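Local structure of endoglucanase E (Clostridium thermocellum, 2WAO) at residues Arg94-Leu99 / Ile132-Gly137; Pro149-Ser154 / Tyr305-His310. The protein probably deacetylates plant cell-wall polysaccharides through its family 2 carbohydrate esterase domain, whose active-site cleft also binds cello-oligosaccharides. All coordinates share one frame; numbering follows the deposited sequence.

Contact 1 of 2, residues Arg94-Leu99 / Ile132-Gly137; sequences RTEASL and ITCAYG. With BGC (beta-D-glucopyranose), chain B; BGC (beta-D-glucopyranose), chain C.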
ATOM      1  N   ARG A  94       5.760   7.808  -0.898  1.00  3.86           N
ATOM      2  CA  ARG A  94       5.052   7.456  -2.158  1.00  3.54           C
ATOM      3  C   ARG A  94       5.457   6.121  -2.753  1.00  4.59           C
ATOM      4  O   ARG A  94       4.605   5.378  -3.283  1.00  3.91           O
ATOM      5  CB  ARG A  94       5.309   8.538  -3.195  1.00  4.56           C
ATOM      6  CG  ARG A  94       4.697   9.843  -2.785  1.00  2.39           C
ATOM      7  CD  ARG A  94       5.295  11.017  -3.625  1.00  6.77           C
ATOM      8  NE  ARG A  94       5.287  10.840  -5.113  1.00  7.19           N
ATOM      9  CZ  ARG A  94       4.417  11.401  -5.966  1.00  9.12           C
ATOM     10  NH1 ARG A  94       3.362  12.119  -5.549  1.00  5.75           N
ATOM     11  NH2 ARG A  94       4.567  11.222  -7.271  1.00  6.48           N
ATOM     12  N   THR A  95       6.754   5.872  -2.701  1.00  2.95           N
ATOM     13  CA  THR A  95       7.434   4.788  -3.400  1.00  4.65           C
ATOM     14  C   THR A  95       7.495   3.490  -2.588  1.00  4.67           C
ATOM     15  O   THR A  95       7.404   3.472  -1.349  1.00  4.55           O
ATOM     16  CB  THR A  95       8.865   5.226  -3.759  1.00  5.02           C
ATOM     17  OG1 THR A  95       9.380   5.994  -2.662  1.00  5.35           O
ATOM     18  CG2 THR A  95       8.862   6.116  -5.030  1.00  4.45           C
ATOM     19  N   GLU A  96       7.672   2.382  -3.286  1.00  4.92           N
ATOM     20  CA  GLU A  96       7.563   1.065  -2.655  1.00  4.54           C
ATOM     21  C   GLU A  96       8.836   0.598  -1.938  1.00  5.54           C
ATOM     22  O   GLU A  96       9.917   1.235  -2.007  1.00  5.85           O
ATOM     23  CB  GLU A  96       7.137   0.042  -3.697  1.00  5.22           C
ATOM     24  CG  GLU A  96       8.180  -0.084  -4.849  1.00  5.82           C
ATOM     25  CD  GLU A  96       7.706  -1.057  -5.899  1.00  9.30           C
ATOM     26  OE1 GLU A  96       7.797  -2.288  -5.666  1.00  9.49           O
ATOM     27  OE2 GLU A  96       7.200  -0.564  -6.955  1.00 11.26           O
ATOM     28  N   ALA A  97       8.689  -0.528  -1.260  1.00  6.13           N
ATOM     29  CA  ALA A  97       9.732  -1.063  -0.371  1.00  6.51           C
ATOM     30  C   ALA A  97      10.990  -1.393  -1.170  1.00  7.91           C
ATOM     31  O   ALA A  97      12.135  -1.183  -0.688  1.00  9.73           O
ATOM     32  CB  ALA A  97       9.190  -2.296   0.365  1.00  5.43           C
ATOM     33  N   SER A  98      10.801  -1.865  -2.401  1.00  9.39           N
ATOM     34  CA  SER A  98      11.977  -2.238  -3.213  1.00 11.20           C
ATOM     35  C   SER A  98      12.901  -1.039  -3.523  1.00 11.17           C
ATOM     36  O   SER A  98      14.066  -1.236  -3.892  1.00 12.12           O
ATOM     37  CB  SER A  98      11.583  -2.954  -4.512  1.00 12.12           C
ATOM     38  OG  SER A  98      10.930  -2.063  -5.384  1.00 13.37           O
ATOM     39  N   LEU A  99      12.416   0.191  -3.390  1.00  9.90           N
ATOM     40  CA  LEU A  99      13.266   1.365  -3.639  1.00 12.13           C
ATOM     41  C   LEU A  99      14.072   1.823  -2.395  1.00 13.92           C
ATOM     42  O   LEU A  99      14.812   2.812  -2.451  1.00 16.23           O
ATOM     43  CB  LEU A  99      12.459   2.530  -4.200  1.00 11.40           C
ATOM     44  CG  LEU A  99      11.966   2.281  -5.610  1.00 12.83           C
ATOM     45  CD1 LEU A  99      10.805   3.197  -5.964  1.00 13.29           C
ATOM     46  CD2 LEU A  99      13.133   2.400  -6.656  1.00 13.75           C
ATOM     47  N   ILE A 132      -0.009  -3.146  -8.670  1.00  4.13           N
ATOM     48  CA  ILE A 132      -1.260  -2.420  -8.718  1.00  3.78           C
ATOM     49  C   ILE A 132      -1.440  -1.718  -7.358  1.00  4.40           C
ATOM     50  O   ILE A 132      -1.775  -0.538  -7.309  1.00  4.03           O
ATOM     51  CB  ILE A 132      -2.450  -3.367  -9.027  1.00  2.83           C
ATOM     52  CG1 ILE A 132      -2.261  -4.004 -10.429  1.00  5.05           C
ATOM     53  CG2 ILE A 132      -3.790  -2.517  -9.049  1.00  5.48           C
ATOM     54  CD1 ILE A 132      -3.097  -5.264 -10.642  1.00  6.78           C
ATOM     55  N   THR A 133      -1.162  -2.417  -6.259  1.00  4.02           N
ATOM     56  CA  THR A 133      -1.338  -1.759  -4.939  1.00  4.51           C
ATOM     57  C   THR A 133      -0.236  -0.815  -4.535  1.00  5.57           C
ATOM     58  O   THR A 133      -0.471   0.177  -3.844  1.00  6.56           O
ATOM     59  CB  THR A 133      -2.041  -2.652  -3.819  1.00  8.47           C
ATOM     60  OG1 THR A 133      -1.496  -2.541  -2.483  1.00 10.55           O
ATOM     61  CG2 THR A 133      -2.462  -3.922  -4.249  1.00  2.16           C
ATOM     62  N   CYS A 134       0.939  -1.035  -5.096  1.00  2.73           N
ATOM     63  CA  CYS A 134       2.053  -0.045  -5.072  1.00  4.38           C
ATOM     64  C   CYS A 134       1.737   1.248  -5.863  1.00  4.78           C
ATOM     65  O   CYS A 134       2.422   2.263  -5.674  1.00  6.29           O
ATOM     66  CB  CYS A 134       3.329  -0.697  -5.658  1.00  4.50           C
ATOM     67  SG  CYS A 134       4.043  -1.949  -4.552  1.00  7.67           S
ATOM     68  N   ALA A 135       0.739   1.190  -6.756  1.00  3.57           N
ATOM     69  CA  ALA A 135       0.413   2.283  -7.691  1.00  4.52           C
ATOM     70  C   ALA A 135       1.605   2.567  -8.639  1.00  4.94           C
ATOM     71  O   ALA A 135       1.811   3.728  -9.021  1.00  4.03           O
ATOM     72  CB  ALA A 135       0.024   3.580  -6.961  1.00  4.38           C
ATOM     73  N   TYR A 136       2.382   1.525  -8.965  1.00  4.09           N
ATOM     74  CA  TYR A 136       3.389   1.563 -10.055  1.00  4.10           C
ATOM     75  C   TYR A 136       2.845   2.380 -11.246  1.00  4.05           C
ATOM     76  O   TYR A 136       1.763   2.084 -11.812  1.00  3.51           O
ATOM     77  CB  TYR A 136       3.642   0.114 -10.482  1.00  4.24           C
ATOM     78  CG  TYR A 136       4.643  -0.198 -11.590  1.00  4.52           C
ATOM     79  CD1 TYR A 136       5.651  -1.151 -11.363  1.00  7.29           C
ATOM     80  CD2 TYR A 136       4.515   0.341 -12.871  1.00  2.27           C
ATOM     81  CE1 TYR A 136       6.523  -1.499 -12.341  1.00  7.15           C
ATOM     82  CE2 TYR A 136       5.452   0.004 -13.906  1.00  3.18           C
ATOM     83  CZ  TYR A 136       6.398  -0.950 -13.624  1.00  5.74           C
ATOM     84  OH  TYR A 136       7.284  -1.353 -14.595  1.00  6.82           O
ATOM     85  N   GLY A 137       3.577   3.442 -11.583  1.00  3.28           N
ATOM     86  CA  GLY A 137       3.331   4.153 -12.856  1.00  4.15           C
ATOM     87  C   GLY A 137       2.076   5.002 -12.913  1.00  3.85           C
ATOM     88  O   GLY A 137       1.716   5.490 -14.007  1.00  4.20           O
TER
HETATM   89  C2  BGC B   4       7.019  -4.434 -16.738  1.00 13.82           C
HETATM   90  C3  BGC B   4       8.069  -4.994 -15.789  1.00 13.03           C
HETATM   91  C4  BGC B   4       7.515  -5.014 -14.360  1.00 11.36           C
HETATM   92  C5  BGC B   4       6.187  -5.803 -14.351  1.00 12.26           C
HETATM   93  C6  BGC B   4       5.547  -5.987 -12.960  1.00 14.52           C
HETATM   94  C1  BGC B   4       5.719  -5.219 -16.592  1.00 12.63           C
HETATM   95  O2  BGC B   4       7.531  -4.458 -18.075  1.00 14.16           O
HETATM   96  O3  BGC B   4       9.248  -4.180 -15.844  1.00 15.14           O
HETATM   97  O4  BGC B   4       8.455  -5.730 -13.729  1.00 13.99           O
HETATM   98  O5  BGC B   4       5.277  -5.171 -15.248  1.00 11.79           O
HETATM   99  O6  BGC B   4       5.269  -4.710 -12.413  1.00 16.86           O
HETATM  100  C2  BGC C   5       9.728  -6.246 -11.730  1.00 19.12           C
HETATM  101  C3  BGC C   5      10.331  -5.600 -10.477  1.00 21.72           C
HETATM  102  C4  BGC C   5      10.964  -4.245 -10.802  1.00 21.69           C
HETATM  103  C5  BGC C   5       9.908  -3.364 -11.439  1.00 20.73           C
HETATM  104  C6  BGC C   5      10.408  -1.930 -11.688  1.00 19.68           C
HETATM  105  C1  BGC C   5       8.866  -5.223 -12.463  1.00 17.70           C
HETATM  106  O2  BGC C   5       8.971  -7.406 -11.411  1.00 14.83           O
HETATM  107  O3  BGC C   5      11.223  -6.490  -9.836  1.00 23.01           O
HETATM  108  O4  BGC C   5      11.381  -3.619  -9.606  1.00 27.21           O
HETATM  109  O5  BGC C   5       9.588  -4.022 -12.653  1.00 18.85           O
HETATM  110  O6  BGC C   5      11.147  -1.869 -12.879  1.00 22.92           O
HETATM  111  O   HOH W   1       4.413   2.529  -3.887  1.00  5.52           O
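Glu96 lies alongside the sulfur of Cys134, and this pair makes up the tight part of the contact. The nearest approach is Glu96 CB to Cys134 SG at 3.8 Å, and Glu96 OE1 follows at 3.9 Å from the same SG, so the sulfur packs along the side chain from CB to the carboxylate. The torsions explain it: CG sits between the backbone N and the carbonyl carbon (chi1 61°) and the chain beyond runs out straight, carrying the carboxylate past the sulfur toward the sugar pocket. There Glu96 OE2 is hydrogen-bonded to Ser176 OG, a pocket residue, while the Glu96 backbone N is taken by Glu152 OE1.

Behind this pair the contact is looser, though still buried: the two backbones are linked through a single water. The carbonyls of Arg94 and Cys134 are both acceptors, and the water donates to each, 2.9 Å to Arg94 O and 2.7 Å to Cys134 O. The short helix ends here in a Schellman motif, with Ala135 at positive phi and its N bonded to Ile132 O.

Past the turn, Tyr136 turns its ring to the glycan: CE1 comes within 3.4 Å of O6 of the chain B glucose, and O5 of the chain C glucose lies at the ring edge, in plane. The helix starts at Ser131, just after Asp130 and strand 123-129, as in the GDSL block of SGNH hydrolases; here a loop of the N-terminal beta domain is laid against that block at the sugar-binding cleft.

Contact 2 of 2, residues Pro149-Ser154 / Tyr305-His310; sequences PKNENS and YGEDWH. With BGC (beta-D-glucopyranose), chain B; BGC (beta-D-glucopyranose), chain D; BGC (beta-D-glucopyranose), chain E; BGC (beta-D-glucopyranose), chain F.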
ATOM      1  N   PRO A 149      10.550   5.897 -10.502  1.00  7.11           N
ATOM      2  CA  PRO A 149      10.116   6.168  -9.104  1.00  6.59           C
ATOM      3  C   PRO A 149       9.252   7.424  -8.964  1.00  6.41           C
ATOM      4  O   PRO A 149       8.276   7.407  -8.193  1.00  7.42           O
ATOM      5  CB  PRO A 149      11.436   6.361  -8.378  1.00  6.93           C
ATOM      6  CG  PRO A 149      12.373   5.387  -9.138  1.00  7.75           C
ATOM      7  CD  PRO A 149      12.000   5.660 -10.589  1.00  5.27           C
ATOM      8  N   LYS A 150       9.574   8.490  -9.721  1.00  4.73           N
ATOM      9  CA  LYS A 150       8.846   9.744  -9.626  1.00  6.16           C
ATOM     10  C   LYS A 150       7.368   9.577  -9.947  1.00  4.59           C
ATOM     11  O   LYS A 150       6.556  10.364  -9.473  1.00  5.39           O
ATOM     12  CB  LYS A 150       9.439  10.820 -10.564  1.00  5.68           C
ATOM     13  CG  LYS A 150       9.188  10.589 -12.084  1.00  6.21           C
ATOM     14  CD  LYS A 150      10.177  11.413 -12.944  1.00  9.90           C
ATOM     15  CE  LYS A 150       9.803  11.414 -14.418  1.00 14.11           C
ATOM     16  NZ  LYS A 150       9.821  10.044 -14.914  1.00 20.07           N
ATOM     17  N   ASN A 151       7.034   8.577 -10.767  1.00  4.33           N
ATOM     18  CA  ASN A 151       5.632   8.407 -11.202  1.00  5.14           C
ATOM     19  C   ASN A 151       4.794   7.402 -10.370  1.00  4.73           C
ATOM     20  O   ASN A 151       3.644   7.046 -10.720  1.00  3.24           O
ATOM     21  CB  ASN A 151       5.622   8.050 -12.696  1.00  4.63           C
ATOM     22  CG  ASN A 151       5.731   9.299 -13.587  1.00  6.10           C
ATOM     23  OD1 ASN A 151       5.465  10.423 -13.143  1.00  7.91           O
ATOM     24  ND2 ASN A 151       6.109   9.094 -14.830  1.00  5.99           N
ATOM     25  N   GLU A 152       5.373   6.912  -9.274  1.00  4.76           N
ATOM     26  CA  GLU A 152       4.668   5.930  -8.464  1.00  4.54           C
ATOM     27  C   GLU A 152       4.083   6.658  -7.265  1.00  4.95           C
ATOM     28  O   GLU A 152       4.779   6.933  -6.298  1.00  4.62           O
ATOM     29  CB  GLU A 152       5.659   4.841  -7.986  1.00  5.05           C
ATOM     30  CG  GLU A 152       5.059   3.779  -7.027  1.00  5.67           C
ATOM     31  CD  GLU A 152       6.062   2.639  -6.774  1.00  8.20           C
ATOM     32  OE1 GLU A 152       7.121   2.909  -6.123  1.00  8.44           O
ATOM     33  OE2 GLU A 152       5.778   1.488  -7.245  1.00  5.65           O
ATOM     34  N   ASN A 153       2.804   6.967  -7.321  1.00  3.46           N
ATOM     35  CA  ASN A 153       2.169   7.701  -6.248  1.00  3.51           C
ATOM     36  C   ASN A 153       1.148   6.852  -5.459  1.00  3.28           C
ATOM     37  O   ASN A 153      -0.083   6.879  -5.742  1.00  3.66           O
ATOM     38  CB  ASN A 153       1.517   8.982  -6.805  1.00  2.62           C
ATOM     39  CG  ASN A 153       0.842   9.800  -5.739  1.00  4.99           C
ATOM     40  OD1 ASN A 153       0.122  10.775  -6.036  1.00  8.25           O
ATOM     41  ND2 ASN A 153       1.122   9.481  -4.490  1.00  2.62           N
ATOM     42  N   SER A 154       1.656   6.170  -4.414  1.00  4.24           N
ATOM     43  CA  SER A 154       0.760   5.359  -3.570  1.00  4.24           C
ATOM     44  C   SER A 154      -0.320   6.160  -2.827  1.00  3.81           C
ATOM     45  O   SER A 154      -1.296   5.570  -2.373  1.00  5.52           O
ATOM     46  CB  SER A 154       1.519   4.484  -2.577  1.00  3.85           C
ATOM     47  OG  SER A 154       2.259   5.325  -1.725  1.00  5.61           O
ATOM     48  N   TYR A 305      -3.943   4.912 -19.234  1.00  5.19           N
ATOM     49  CA  TYR A 305      -2.990   3.932 -18.679  1.00  5.62           C
ATOM     50  C   TYR A 305      -1.795   4.664 -18.122  1.00  5.99           C
ATOM     51  O   TYR A 305      -1.421   5.725 -18.622  1.00  6.64           O
ATOM     52  CB  TYR A 305      -2.391   3.034 -19.769  1.00  6.81           C
ATOM     53  CG  TYR A 305      -3.343   2.121 -20.460  1.00  8.29           C
ATOM     54  CD1 TYR A 305      -3.798   0.950 -19.836  1.00  9.64           C
ATOM     55  CD2 TYR A 305      -3.772   2.422 -21.757  1.00 11.74           C
ATOM     56  CE1 TYR A 305      -4.696   0.070 -20.544  1.00 13.42           C
ATOM     57  CE2 TYR A 305      -4.644   1.601 -22.438  1.00 14.08           C
ATOM     58  CZ  TYR A 305      -5.098   0.436 -21.839  1.00 14.16           C
ATOM     59  OH  TYR A 305      -5.974  -0.357 -22.557  1.00 17.21           O
ATOM     60  N   GLY A 306      -1.157   4.052 -17.123  1.00  6.72           N
ATOM     61  CA  GLY A 306       0.114   4.563 -16.618  1.00  6.10           C
ATOM     62  C   GLY A 306       1.262   3.758 -17.194  1.00  7.29           C
ATOM     63  O   GLY A 306       1.092   2.998 -18.154  1.00  5.94           O
ATOM     64  N   GLU A 307       2.429   3.857 -16.543  1.00  6.31           N
ATOM     65  CA  GLU A 307       3.641   3.226 -17.045  1.00  6.80           C
ATOM     66  C   GLU A 307       3.445   1.742 -17.167  1.00  7.13           C
ATOM     67  O   GLU A 307       2.770   1.139 -16.316  1.00  6.02           O
ATOM     68  CB  GLU A 307       4.832   3.547 -16.104  1.00  6.97           C
ATOM     69  CG  GLU A 307       5.220   5.030 -16.162  1.00  7.66           C
ATOM     70  CD  GLU A 307       6.327   5.398 -15.157  1.00  9.48           C
ATOM     71  OE1 GLU A 307       6.545   4.609 -14.215  1.00 10.86           O
ATOM     72  OE2 GLU A 307       6.977   6.477 -15.319  1.00 11.63           O
ATOM     73  N   ASP A 308       3.965   1.163 -18.252  1.00  5.67           N
ATOM     74  CA  ASP A 308       3.876  -0.280 -18.464  1.00  6.47           C
ATOM     75  C   ASP A 308       2.444  -0.853 -18.380  1.00  6.26           C
ATOM     76  O   ASP A 308       2.267  -1.992 -17.945  1.00  5.91           O
ATOM     77  CB  ASP A 308       4.850  -1.043 -17.522  1.00  7.16           C
ATOM     78  CG  ASP A 308       6.312  -0.842 -17.929  1.00  9.71           C
ATOM     79  OD1 ASP A 308       6.561  -0.743 -19.161  1.00 11.36           O
ATOM     80  OD2 ASP A 308       7.185  -0.767 -17.026  1.00  9.24           O
ATOM     81  N   TRP A 309       1.452  -0.063 -18.840  1.00  5.62           N
ATOM     82  CA  TRP A 309       0.015  -0.443 -18.787  1.00  6.76           C
ATOM     83  C   TRP A 309      -0.563  -0.561 -17.381  1.00  6.16           C
ATOM     84  O   TRP A 309      -1.677  -1.102 -17.221  1.00  7.63           O
ATOM     85  CB  TRP A 309      -0.218  -1.797 -19.466  1.00  8.32           C
ATOM     86  CG  TRP A 309       0.194  -1.887 -20.911  1.00 11.07           C
ATOM     87  CD1 TRP A 309       1.458  -1.936 -21.404  1.00 12.71           C
ATOM     88  CD2 TRP A 309      -0.683  -1.985 -22.038  1.00 15.04           C
ATOM     89  NE1 TRP A 309       1.428  -2.032 -22.778  1.00 16.48           N
ATOM     90  CE2 TRP A 309       0.124  -2.071 -23.189  1.00 15.72           C
ATOM     91  CE3 TRP A 309      -2.078  -1.976 -22.183  1.00 14.88           C
ATOM     92  CZ2 TRP A 309      -0.408  -2.152 -24.470  1.00 16.71           C
ATOM     93  CZ3 TRP A 309      -2.618  -2.074 -23.468  1.00 15.60           C
ATOM     94  CH2 TRP A 309      -1.779  -2.166 -24.592  1.00 15.79           C
ATOM     95  N   HIS A 310       0.161  -0.108 -16.342  1.00  5.71           N
ATOM     96  CA  HIS A 310      -0.440  -0.164 -15.007  1.00  5.25           C
ATOM     97  C   HIS A 310      -1.577   0.870 -14.875  1.00  4.78           C
ATOM     98  O   HIS A 310      -1.705   1.811 -15.734  1.00  6.18           O
ATOM     99  CB  HIS A 310       0.639   0.009 -13.933  1.00  4.78           C
ATOM    100  CG  HIS A 310       1.560  -1.172 -13.855  1.00  4.94           C
ATOM    101  ND1 HIS A 310       2.474  -1.457 -14.845  1.00  8.08           N
ATOM    102  CD2 HIS A 310       1.654  -2.185 -12.959  1.00  7.64           C
ATOM    103  CE1 HIS A 310       3.133  -2.568 -14.540  1.00  8.85           C
ATOM    104  NE2 HIS A 310       2.666  -3.021 -13.391  1.00  7.06           N
TER
HETATM  105  C2  BGC B   4       7.019  -4.434 -16.738  1.00 13.82           C
HETATM  106  C3  BGC B   4       8.069  -4.994 -15.789  1.00 13.03           C
HETATM  107  C4  BGC B   4       7.515  -5.014 -14.360  1.00 11.36           C
HETATM  108  C5  BGC B   4       6.187  -5.803 -14.351  1.00 12.26           C
HETATM  109  C6  BGC B   4       5.547  -5.987 -12.960  1.00 14.52           C
HETATM  110  C1  BGC B   4       5.719  -5.219 -16.592  1.00 12.63           C
HETATM  111  O2  BGC B   4       7.531  -4.458 -18.075  1.00 14.16           O
HETATM  112  O3  BGC B   4       9.248  -4.180 -15.844  1.00 15.14           O
HETATM  113  O4  BGC B   4       8.455  -5.730 -13.729  1.00 13.99           O
HETATM  114  O5  BGC B   4       5.277  -5.171 -15.248  1.00 11.79           O
HETATM  115  O6  BGC B   4       5.269  -4.710 -12.413  1.00 16.86           O
HETATM  116  C2  BGC D   3       1.503  -6.536 -17.835  1.00 14.08           C
HETATM  117  C3  BGC D   3       2.572  -5.755 -17.073  1.00 12.48           C
HETATM  118  C4  BGC D   3       3.802  -5.537 -17.939  1.00 11.21           C
HETATM  119  C5  BGC D   3       3.419  -4.902 -19.280  1.00 15.81           C
HETATM  120  C6  BGC D   3       4.654  -4.951 -20.184  1.00 18.93           C
HETATM  121  C1  BGC D   3       1.210  -5.846 -19.181  1.00 17.10           C
HETATM  122  O2  BGC D   3       0.305  -6.632 -17.070  1.00 13.87           O
HETATM  123  O3  BGC D   3       2.913  -6.455 -15.898  1.00 12.39           O
HETATM  124  O4  BGC D   3       4.696  -4.687 -17.423  1.00 12.46           O
HETATM  125  O5  BGC D   3       2.373  -5.614 -19.954  1.00 15.33           O
HETATM  126  O6  BGC D   3       4.204  -4.407 -21.378  1.00 24.88           O
HETATM  127  C2  BGC E   1      -6.944  -5.181 -23.191  1.00 47.12           C
HETATM  128  C3  BGC E   1      -5.495  -4.730 -23.044  1.00 46.13           C
HETATM  129  C4  BGC E   1      -4.533  -5.843 -23.440  1.00 43.08           C
HETATM  130  C5  BGC E   1      -4.932  -6.461 -24.775  1.00 45.65           C
HETATM  131  C6  BGC E   1      -4.020  -7.628 -25.131  1.00 45.97           C
HETATM  132  C1  BGC E   1      -7.173  -5.846 -24.543  1.00 47.74           C
HETATM  133  O1  BGC E   1      -8.493  -6.338 -24.606  1.00 50.71           O
HETATM  134  O2  BGC E   1      -7.799  -4.068 -23.064  1.00 46.86           O
HETATM  135  O3  BGC E   1      -5.254  -4.354 -21.707  1.00 45.80           O
HETATM  136  O4  BGC E   1      -3.580  -5.547 -23.503  1.00 31.25           O
HETATM  137  O5  BGC E   1      -6.267  -6.914 -24.702  1.00 47.22           O
HETATM  138  O6  BGC E   1      -4.665  -8.462 -26.067  1.00 46.10           O
HETATM  139  C2  BGC F   2      -1.231  -5.956 -23.122  1.00 23.35           C
HETATM  140  C3  BGC F   2      -0.288  -6.575 -22.098  1.00 21.93           C
HETATM  141  C4  BGC F   2      -0.569  -6.040 -20.685  1.00 19.74           C
HETATM  142  C5  BGC F   2      -2.065  -5.939 -20.337  1.00 21.73           C
HETATM  143  C6  BGC F   2      -2.305  -5.137 -19.063  1.00 22.72           C
HETATM  144  C1  BGC F   2      -2.651  -6.065 -22.578  1.00 25.45           C
HETATM  145  O2  BGC F   2      -1.142  -6.700 -24.298  1.00 25.66           O
HETATM  146  O3  BGC F   2       1.031  -6.280 -22.505  1.00 18.70           O
HETATM  147  O4  BGC F   2       0.350  -6.670 -19.937  1.00 17.53           O
HETATM  148  O5  BGC F   2      -2.762  -5.317 -21.403  1.00 23.00           O
HETATM  149  O6  BGC F   2      -3.667  -4.722 -18.898  1.00 26.10           O
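Asn151 and Glu307 face each other with their CA atoms 8.1 Å apart, too far for the two backbones to meet, so side chains bridge the gap. Residues 149-151 form a 3-10 turn closed by Glu152 N to Pro149 O. The other segment folds back in a tight turn: Asp308 and Trp309 both have positive phi, as in a type I' turn, and His310 N returns to Glu307 O at 2.9 Å.

Glu307, with CG beside its backbone N and an extended chain, reaches across to Asn151. The bond from Asn151 ND2 to Glu307 OE2 is 2.8 Å long and nearly straight (164°). It lies in the amide plane but meets OE2 from above the carboxylate, 50° out of its plane, the two flat groups being turned 65° apart. The same OE2 also rests 3.3 Å from Asn151 CB, and Thr148 OG1 is a further partner. Lys150 NZ, 4.6 Å from Glu307 OE2, stops short of a salt bridge.

On the far side of the turn lies the glycan. His310 ND1 donates to Glu307 O at 3.0 Å, while NE2, at the opposite part of the ring, hydrogen-bonds O6 of the chain B glucose. The rim of the Trp309 indole, at CE3, meets one face of the Tyr305 ring, and C2 of the chain F glucose stands 3.9 Å above the indole plane, offset toward its rim.

In many SGNH hydrolases an aspartate three residues ahead of the histidine holds its ND1. Here that position is Glu307, whose carboxylate is turned away to Asn151 while its carbonyl takes ND1, consistent with a Ser131-His310 dyad whose histidine is oriented by a backbone carbonyl instead of an acidic side chain.

How the contacts relate
The centres of the two contacts are only 8 Å apart, and along the chain they come in series, 94-99 with 132-137 first and 149-154 with 305-310 second. Contact 1 joins the N-terminal beta domain to the helix following strand 123-129; contact 2 ties the loop before helix 158-165 to the loop before helix 313-331. They meet directly: Tyr136 OH is 2.5 Å from Asp308 OD2, a probable hydrogen bond, and Arg94 O is 2.8 Å from Ser154 OG. Both touch the chain B glucose, so loops widely separated in sequence come together at this sugar in the cleft.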